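Local coordinates for protein HI_1472 (Haemophilus influenzae, PDB 3PSH) that binds molybdate and tungstate in the periplasm and serves the MolBC transporter as the solute-binding protein for low-affinity molybdate import, at residues Asp16-Ala21 / Lys84-Phe89; Gly70-Val75 / Thr91-Ser96. All blocks are in the same frame, centred on the assembly; numbering follows the deposited sequence.

Interaction 1. Residues Asp16-Ala21 / Lys84-Phe89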
loop_
_atom_site.group_PDB
_atom_site.type_symbol
_atom_site.label_atom_id
_atom_site.label_comp_id
_atom_site.label_asym_id
_atom_site.label_seq_id
_atom_site.Cartn_x
_atom_site.Cartn_y
_atom_site.Cartn_z
ATOM N N ASP A 16 16.827 3.818 22.523
ATOM C CA ASP A 16 17.478 4.769 21.676
ATOM C C ASP A 16 17.938 4.209 20.310
ATOM O O ASP A 16 17.998 5.002 19.297
ATOM C CB ASP A 16 18.744 5.256 22.421
ATOM C CG ASP A 16 18.446 6.178 23.513
ATOM O OD1 ASP A 16 17.353 6.700 23.694
ATOM O OD2 ASP A 16 19.448 6.538 24.178
ATOM N N HIS A 17 18.212 2.926 20.252
ATOM C CA HIS A 17 18.564 2.274 18.980
ATOM C C HIS A 17 17.709 1.061 18.882
ATOM O O HIS A 17 17.459 0.369 19.871
ATOM C CB HIS A 17 20.032 1.925 18.885
ATOM C CG HIS A 17 20.896 3.089 19.222
ATOM N ND1 HIS A 17 20.954 4.215 18.428
ATOM C CD2 HIS A 17 21.704 3.314 20.299
ATOM C CE1 HIS A 17 21.822 5.076 18.965
ATOM N NE2 HIS A 17 22.277 4.557 20.106
ATOM N N ILE A 18 17.330 0.777 17.624
ATOM C CA ILE A 18 16.571 -0.438 17.306
ATOM C C ILE A 18 17.393 -1.359 16.360
ATOM O O ILE A 18 17.869 -0.982 15.200
ATOM C CB ILE A 18 15.258 0.005 16.579
ATOM C CG1 ILE A 18 14.296 0.725 17.511
ATOM C CG2 ILE A 18 14.442 -1.174 16.004
ATOM C CD1 ILE A 18 14.008 -0.094 18.719
ATOM N N ASN A 19 17.494 -2.607 16.798
ATOM C CA ASN A 19 18.205 -3.578 15.970
ATOM C C ASN A 19 17.449 -4.925 15.817
ATOM O O ASN A 19 17.867 -5.786 15.112
ATOM C CB ASN A 19 19.579 -3.874 16.546
ATOM C CG ASN A 19 20.472 -2.704 16.448
ATOM O OD1 ASN A 19 20.820 -2.021 17.470
ATOM N ND2 ASN A 19 20.865 -2.428 15.238
ATOM N N ARG A 20 16.368 -5.047 16.612
ATOM C CA ARG A 20 15.567 -6.296 16.670
ATOM C C ARG A 20 14.052 -6.062 16.544
ATOM O O ARG A 20 13.252 -6.551 17.326
ATOM C CB ARG A 20 15.886 -7.083 17.960
ATOM C CG ARG A 20 17.349 -7.493 17.937
ATOM C CD ARG A 20 17.719 -8.335 19.180
ATOM N NE ARG A 20 17.204 -9.647 18.806
ATOM C CZ ARG A 20 17.749 -10.508 17.954
ATOM N NH1 ARG A 20 19.020 -10.338 17.473
ATOM N NH2 ARG A 20 17.043 -11.625 17.623
ATOM N N ALA A 21 13.672 -5.355 15.462
ATOM C CA ALA A 21 12.275 -4.965 15.352
ATOM C C ALA A 21 11.524 -6.171 14.769
ATOM O O ALA A 21 12.102 -6.917 13.911
ATOM C CB ALA A 21 12.186 -3.801 14.333
ATOM N N LYS A 84 13.819 -11.907 21.129
ATOM C CA LYS A 84 14.363 -10.787 21.879
ATOM C C LYS A 84 14.097 -9.439 21.156
ATOM O O LYS A 84 15.043 -8.604 21.014
ATOM C CB LYS A 84 15.888 -10.948 22.175
ATOM C CG LYS A 84 16.081 -12.252 23.126
ATOM C CD LYS A 84 17.575 -12.411 23.552
ATOM C CE LYS A 84 17.717 -13.764 24.338
ATOM N NZ LYS A 84 19.193 -14.084 24.416
ATOM N N PRO A 85 12.807 -9.232 20.736
ATOM C CA PRO A 85 12.586 -7.951 19.979
ATOM C C PRO A 85 12.732 -6.721 20.833
ATOM O O PRO A 85 12.550 -6.778 22.091
ATOM C CB PRO A 85 11.166 -8.059 19.505
ATOM C CG PRO A 85 10.538 -9.142 20.335
ATOM C CD PRO A 85 11.564 -9.947 21.027
ATOM N N ASP A 86 13.097 -5.622 20.202
ATOM C CA ASP A 86 13.085 -4.342 20.934
ATOM C C ASP A 86 11.900 -3.417 20.579
ATOM O O ASP A 86 11.631 -2.428 21.277
ATOM C CB ASP A 86 14.450 -3.633 20.830
ATOM C CG ASP A 86 15.030 -3.547 19.404
ATOM O OD1 ASP A 86 14.316 -3.851 18.400
ATOM O OD2 ASP A 86 16.260 -3.221 19.215
ATOM N N VAL A 87 11.172 -3.779 19.498
ATOM C CA VAL A 87 9.910 -3.079 19.141
ATOM C C VAL A 87 9.132 -3.985 18.200
ATOM O O VAL A 87 9.784 -4.731 17.494
ATOM C CB VAL A 87 10.248 -1.696 18.409
ATOM C CG1 VAL A 87 11.025 -1.923 17.068
ATOM C CG2 VAL A 87 8.988 -0.760 18.304
ATOM N N VAL A 88 7.800 -3.861 18.159
ATOM C CA VAL A 88 6.881 -4.532 17.191
ATOM C C VAL A 88 6.098 -3.413 16.553
ATOM O O VAL A 88 5.443 -2.610 17.277
ATOM C CB VAL A 88 5.918 -5.486 17.893
ATOM C CG1 VAL A 88 4.974 -6.234 16.925
ATOM C CG2 VAL A 88 6.808 -6.608 18.633
ATOM N N PHE A 89 6.134 -3.407 15.228
ATOM C CA PHE A 89 5.218 -2.562 14.452
ATOM C C PHE A 89 4.009 -3.389 14.150
ATOM O O PHE A 89 4.153 -4.511 13.756
ATOM C CB PHE A 89 5.827 -2.180 13.097
ATOM C CG PHE A 89 6.950 -1.181 13.214
ATOM C CD1 PHE A 89 6.694 0.222 13.053
ATOM C CD2 PHE A 89 8.247 -1.633 13.437
ATOM C CE1 PHE A 89 7.805 1.162 13.174
ATOM C CE2 PHE A 89 9.327 -0.703 13.517
ATOM C CZ PHE A 89 9.066 0.672 13.328
HETATM O O HOH W 1 17.518 -1.981 21.173
#

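Interaction 2. Residues Gly70-Val75 / Thr91-Ser96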
loop_
_atom_site.group_PDB
_atom_site.type_symbol
_atom_site.label_atom_id
_atom_site.label_comp_id
_atom_site.label_asym_id
_atom_site.label_seq_id
_atom_site.Cartn_x
_atom_site.Cartn_y
_atom_site.Cartn_z
ATOM N N GLY A 70 4.047 -13.705 14.054
ATOM C CA GLY A 70 2.662 -13.211 14.101
ATOM C C GLY A 70 2.259 -12.833 12.665
ATOM O O GLY A 70 2.994 -13.151 11.826
ATOM N N ASP A 71 1.073 -12.255 12.546
ATOM C CA ASP A 71 0.630 -11.702 11.226
ATOM C C ASP A 71 -0.147 -10.437 11.466
ATOM O O ASP A 71 0.094 -9.698 12.455
ATOM C CB ASP A 71 -0.113 -12.859 10.458
ATOM C CG ASP A 71 -1.421 -13.308 11.079
ATOM O OD1 ASP A 71 -1.910 -12.753 12.009
ATOM O OD2 ASP A 71 -1.997 -14.329 10.638
ATOM N N LEU A 72 -1.034 -10.062 10.502
ATOM C CA LEU A 72 -1.677 -8.778 10.746
ATOM C C LEU A 72 -2.591 -8.588 11.974
ATOM O O LEU A 72 -2.710 -7.442 12.554
ATOM C CB LEU A 72 -2.541 -8.379 9.513
ATOM C CG LEU A 72 -1.760 -8.085 8.242
ATOM C CD1 LEU A 72 -2.681 -8.220 7.038
ATOM C CD2 LEU A 72 -1.135 -6.731 8.302
ATOM N N ASN A 73 -3.254 -9.693 12.340
ATOM C CA ASN A 73 -4.245 -9.572 13.414
ATOM C C ASN A 73 -4.124 -10.640 14.525
ATOM O O ASN A 73 -4.990 -10.864 15.312
ATOM C CB ASN A 73 -5.667 -9.534 12.794
ATOM C CG ASN A 73 -6.003 -10.833 12.114
ATOM O OD1 ASN A 73 -5.225 -11.817 12.125
ATOM N ND2 ASN A 73 -7.122 -10.796 11.382
ATOM N N SER A 74 -2.961 -11.217 14.627
ATOM C CA SER A 74 -2.658 -12.285 15.653
ATOM C C SER A 74 -1.139 -12.255 15.969
ATOM O O SER A 74 -0.274 -11.882 15.112
ATOM C CB SER A 74 -3.103 -13.695 15.200
ATOM O OG SER A 74 -2.270 -14.213 14.127
ATOM N N VAL A 75 -0.776 -12.677 17.204
ATOM C CA VAL A 75 0.634 -12.743 17.523
ATOM C C VAL A 75 0.855 -14.020 18.327
ATOM O O VAL A 75 -0.147 -14.517 18.922
ATOM C CB VAL A 75 1.049 -11.492 18.297
ATOM C CG1 VAL A 75 0.250 -11.370 19.689
ATOM C CG2 VAL A 75 2.665 -11.469 18.505
ATOM N N THR A 91 -0.204 -3.160 12.429
ATOM C CA THR A 91 -1.157 -2.332 11.633
ATOM C C THR A 91 -2.146 -1.614 12.587
ATOM O O THR A 91 -2.518 -2.104 13.665
ATOM C CB THR A 91 -1.843 -3.234 10.622
ATOM O OG1 THR A 91 -2.446 -2.448 9.569
ATOM C CG2 THR A 91 -2.805 -4.218 11.257
ATOM N N ASN A 92 -2.688 -0.488 12.083
ATOM C CA ASN A 92 -3.552 0.320 12.864
ATOM C C ASN A 92 -4.805 -0.376 13.357
ATOM O O ASN A 92 -5.292 -0.052 14.396
ATOM C CB ASN A 92 -3.922 1.603 12.124
ATOM C CG ASN A 92 -4.578 1.303 10.786
ATOM O OD1 ASN A 92 -3.955 0.667 9.880
ATOM N ND2 ASN A 92 -5.845 1.601 10.713
ATOM N N TYR A 93 -5.334 -1.351 12.617
ATOM C CA TYR A 93 -6.544 -2.006 13.056
ATOM C C TYR A 93 -6.234 -3.288 13.835
ATOM O O TYR A 93 -7.150 -4.133 14.070
ATOM C CB TYR A 93 -7.425 -2.272 11.791
ATOM C CG TYR A 93 -6.829 -3.234 10.768
ATOM C CD1 TYR A 93 -6.948 -4.637 10.947
ATOM C CD2 TYR A 93 -6.227 -2.770 9.609
ATOM C CE1 TYR A 93 -6.375 -5.546 10.020
ATOM C CE2 TYR A 93 -5.646 -3.680 8.686
ATOM C CZ TYR A 93 -5.761 -5.050 8.872
ATOM O OH TYR A 93 -5.271 -5.934 7.965
ATOM N N ALA A 94 -4.949 -3.488 14.236
ATOM C CA ALA A 94 -4.589 -4.744 15.050
ATOM C C ALA A 94 -5.535 -4.819 16.236
ATOM O O ALA A 94 -5.745 -3.823 16.901
ATOM C CB ALA A 94 -3.147 -4.718 15.518
ATOM N N PRO A 95 -6.099 -6.020 16.471
ATOM C CA PRO A 95 -7.075 -6.038 17.589
ATOM C C PRO A 95 -6.423 -5.568 18.923
ATOM O O PRO A 95 -5.205 -5.816 19.174
ATOM C CB PRO A 95 -7.408 -7.499 17.736
ATOM C CG PRO A 95 -7.180 -8.116 16.261
ATOM C CD PRO A 95 -6.104 -7.257 15.665
ATOM N N SER A 96 -7.231 -4.925 19.768
ATOM C CA SER A 96 -6.759 -4.462 21.082
ATOM C C SER A 96 -6.199 -5.667 21.842
ATOM O O SER A 96 -5.180 -5.480 22.553
ATOM C CB SER A 96 -7.912 -3.842 21.883
ATOM O OG SER A 96 -8.352 -2.708 21.192
HETATM O O HOH W 2 -0.323 -6.003 12.850
#

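Interaction 1. Residues Asp16-Ala21 / Lys84-Phe89
Asp-86 holds CG between its backbone N and carbonyl carbon (chi1 48°), which sets CG beside the backbone of Arg-20, 3.4 Å from Arg-20 N. Asp-86 OD2 receives Asn-19 N at 2.8 Å on its syn lone pair, in a nearly straight bond (174°). Arg-20 N also points at the carboxylate: its bond to OD1 is bent, and the position of that oxygen is less sure, while its bond to OD2 is weak. A water donates to Asp-86 OD2 (2.6 Å) and to the carbonyl O of His-17, so OD2 gathers donors from the loop and from solvent. In return, Asp-86 N donates to Arg-20 O at 3.0 Å, approaching from above the carbonyl plane. The two segments are therefore tied in both directions through Asp-86.

Arg-20 lies beside Lys-84, pointing the same way; a bend at chi3 (80°) brings NE back to Lys-84 O, a weak bond at 3.3 Å, and NH2 bonds to Leu-83 O. The guanidinium thus meets the carbonyls of the two residues that follow helix 77-82.

Beneath these polar groups, Ile-18 CG2, anti to the backbone N, touches Val-87 CG1 at 3.7 Å, the two side chains crossing at about a right angle. Ala-21 CB meets Val-87 CG1 at 3.5 Å and lies at the edge of the Phe-89 ring, near its plane. Phe-151 and Val-150 of helix 132-151 cover this apolar patch. The contact lies at the N-terminal side of neighbouring strands 21-24 and 87-91, parallel in the sheet of one lobe of a periplasmic binding protein.

Interaction 2. Residues Gly70-Val75 / Thr91-Ser96
Leu-72 and Tyr-93 approach obliquely, and the leucine meets the phenol at its oxygen: CD1 lies 3.6 Å from Tyr-93 OH, with Leu-72 CB and CG a little farther off. Tyr-93 carries CG between its backbone N and carbonyl carbon (chi1 64°), and its ring folds back over its own turn. Thr-91 CG2 sits 3.7 Å above the centre of that ring, a methyl laid on an aromatic face. The type I turn from Thr-91 to Ala-94, closed by Ala-94 N to Thr-91 O, brings the two residues together.

The same Thr-91 methyl reaches across to Leu-72 O (CG2 to O 3.5 Å), and Ala-94 CB approaches Leu-72 O at 4.0 Å. The hydroxyl of Thr-91 has a different partner, Gln-25 OE1. Farther along the chain, Asn-73 CB packs against the Pro-95 ring, 3.7 Å from CD, while Pro-95 CG comes to 3.6 Å from Asn-73 O. Pro-95 is the N-cap residue of helix 96-103, so this end of the contact sits at the start of that helix.

Within 70-75 the loop is braced by its own bonds. Asp-71 OD1 accepts Ser-74 OG at 2.6 Å, from above the carboxylate plane, and Asp-71 N bonds to Ser-74 O.

Tyr-93 also touches Tyr-280, and Leu-72 lies close to His-26, both molybdate-binding residues, which places the contact beside the binding cleft.

No direct hydrogen bond joins the segments. One water donates to Leu-72 O (2.8 Å) and accepts from Thr-91 N, bridging the two backbones, so the junction rests on van der Waals contact plus a single solvent-mediated polar link.

In the fold
Strand 87-91 runs between the two contacts: interaction 1 holds its beginning, interaction 2 the turn that leaves its end, and their centres are 17 Å apart. Both are partly buried and combine sheltered apolar groups with more exposed residues. Interaction 1, farther from the centre of the chain (about 23 Å, centre to centre, against 16 Å), is the more polar, with direct hydrogen bonds above an apolar patch, and buries more area, 382 against 238 Å². Interaction 2 joins two loops with no direct hydrogen bond, only a water bridge. It lies on the cleft side, the Tyr-93 side chain about 6 Å from the bound molybdate and 3 Å from the Tyr-280 side chain, against 11 Å for Phe-89.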